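Local coordinates for lectin (Lotus tetragonolobus, PDB 2EIG), which binds L-fucosyl sugars as a legume seed lectin, with a calcium and a manganese ion held in each subunit, at the interface of chains A and B. Coordinates in Å, arbitrary orientation; residue numbers count along the deposited sequence, not the author numbering. Chains: chain A/B, lectin.

The interface of chains A and B. Residues chain A 164, 166, 169, 171, 173, 187; chain B 164, 166, 169, 171, 173, 187.
A:Ile171 and B:Ile171 meet tip to tip close to the local two-fold axis, with CD1 of A:Ile171 3.7 Å from CD1 of B:Ile171. In both, CG1 stands anti to the carbonyl carbon (chi1 -68° in chain A), and the methyl at its end points at the partner chain. A:Thr173 and B:Thr173 slide past each other beside this pair. Their hydroxyls, OG1 to OG1, are 3.5 Å apart and make at most a weak hydrogen bond. Each threonine turns its methyl the other way, onto the opposite isoleucine: CG2 of A:Thr173 lies 3.6 Å from CG2 of B:Ile164. A:Ile164 and B:Ile164 run antiparallel past one another and touch through their CD1 methyls. These three residue pairs form the tightly packed, mostly apolar middle. On the flanks A:Ser187 and B:Ser187 are also well covered, whereas the aspartates and Thr169 of both chains lose little surface to the partner.

The flanks are polar and more loosely joined, and they differ between the twins. B:Ser187 OG donates to the carboxylate oxygen OD2 of A:Asp166 at 2.8 Å, on its anti side and 34° out of the plane. A:Thr169 OG1 donates to the same oxygen from the opposite face, which should steady the carboxylate. In the twin, A:Ser187 has OG anti to the backbone N (chi1 -177°). It turns away from B:Asp166 and hydrogen-bonds A:Thr173 OG1 within its own chain at 2.7 Å. B:Asp166 OD2 keeps the bond from B:Thr169 OG1 at 2.7 Å and takes a second from the backbone N of B:Thr169, not from a serine across the contact. A:Ser187 turns its CB toward this carboxylate, and its hydroxyl makes no bond to it.

The patch is built from three strands of each legume lectin fold, 159-166, 171-178 and 183-189 in chain A. A:Thr169 sits in the turn between the first two. Sheet faces two-fold-related sheet here, in one interface of the deposited tetramer.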
# COMPACT_ATOMS: atom_id res chain seq x y z
N ILE A 164 7.10 -5.92 10.52
CA ILE A 164 6.53 -7.04 9.78
C ILE A 164 6.76 -6.66 8.34
O ILE A 164 6.49 -5.54 7.98
CB ILE A 164 5.01 -7.25 10.02
CG1 ILE A 164 4.73 -7.72 11.45
CG2 ILE A 164 4.42 -8.30 9.03
CD1 ILE A 164 3.22 -7.77 11.82
N ASP A 166 5.28 -8.00 4.92
CA ASP A 166 4.36 -8.89 4.25
C ASP A 166 4.68 -8.99 2.75
O ASP A 166 4.41 -8.06 2.03
CB ASP A 166 2.92 -8.43 4.48
CG ASP A 166 1.93 -9.22 3.64
OD1 ASP A 166 2.18 -10.41 3.43
OD2 ASP A 166 0.92 -8.67 3.19
N THR A 169 1.73 -8.15 -0.03
CA THR A 169 1.38 -6.78 -0.46
C THR A 169 2.63 -5.90 -0.56
O THR A 169 2.56 -4.73 -0.98
CB THR A 169 0.44 -6.08 0.56
OG1 THR A 169 1.06 -6.13 1.86
CG2 THR A 169 -0.89 -6.79 0.62
N ILE A 171 4.59 -4.84 1.94
CA ILE A 171 4.57 -3.72 2.87
C ILE A 171 5.43 -4.05 4.08
O ILE A 171 5.28 -5.09 4.69
CB ILE A 171 3.09 -3.32 3.27
CG1 ILE A 171 2.36 -2.73 2.03
CG2 ILE A 171 3.09 -2.26 4.38
CD1 ILE A 171 0.86 -2.86 2.05
N THR A 173 6.07 -2.81 7.82
CA THR A 173 5.38 -2.02 8.83
C THR A 173 6.11 -2.13 10.15
O THR A 173 6.50 -3.22 10.58
CB THR A 173 3.93 -2.46 8.98
OG1 THR A 173 3.31 -2.36 7.71
CG2 THR A 173 3.15 -1.53 9.93
N SER A 187 4.93 2.77 8.14
CA SER A 187 4.73 1.70 7.21
C SER A 187 5.11 2.17 5.80
O SER A 187 5.02 3.37 5.48
CB SER A 187 3.30 1.15 7.35
OG SER A 187 3.08 0.05 6.51
N ILE B 164 -0.60 -5.33 13.24
CA ILE B 164 -0.25 -3.93 13.38
C ILE B 164 -1.15 -3.17 12.47
O ILE B 164 -1.25 -3.49 11.28
CB ILE B 164 1.25 -3.58 13.00
CG1 ILE B 164 2.24 -4.34 13.90
CG2 ILE B 164 1.48 -2.02 13.04
CD1 ILE B 164 3.71 -4.32 13.43
N ASP B 166 -1.29 0.55 11.02
CA ASP B 166 -0.58 1.81 10.89
C ASP B 166 -1.59 2.80 10.34
O ASP B 166 -1.96 2.70 9.18
CB ASP B 166 0.60 1.68 9.92
CG ASP B 166 1.26 3.03 9.63
OD1 ASP B 166 1.72 3.67 10.60
OD2 ASP B 166 1.32 3.46 8.44
N THR B 169 -0.50 5.14 7.06
CA THR B 169 -0.70 4.60 5.71
C THR B 169 -2.00 3.79 5.60
O THR B 169 -2.34 3.31 4.53
CB THR B 169 0.46 3.71 5.24
OG1 THR B 169 0.50 2.52 6.03
CG2 THR B 169 1.77 4.43 5.31
N ILE B 171 -2.70 0.83 6.88
CA ILE B 171 -2.51 -0.58 6.61
C ILE B 171 -2.68 -1.41 7.87
O ILE B 171 -2.16 -1.07 8.93
CB ILE B 171 -1.16 -0.85 5.86
CG1 ILE B 171 -1.31 -0.46 4.38
CG2 ILE B 171 -0.75 -2.35 5.98
CD1 ILE B 171 -0.10 0.31 3.80
N THR B 173 -1.69 -5.06 9.05
CA THR B 173 -0.82 -6.13 8.63
C THR B 173 -0.77 -7.19 9.68
O THR B 173 -0.70 -6.87 10.86
CB THR B 173 0.63 -5.65 8.38
OG1 THR B 173 0.61 -4.51 7.54
CG2 THR B 173 1.43 -6.70 7.68
N SER B 187 -1.93 -8.61 4.62
CA SER B 187 -2.15 -7.21 4.95
C SER B 187 -3.30 -6.71 4.12
O SER B 187 -3.68 -7.30 3.11
CB SER B 187 -0.93 -6.34 4.64
OG SER B 187 0.22 -6.85 5.27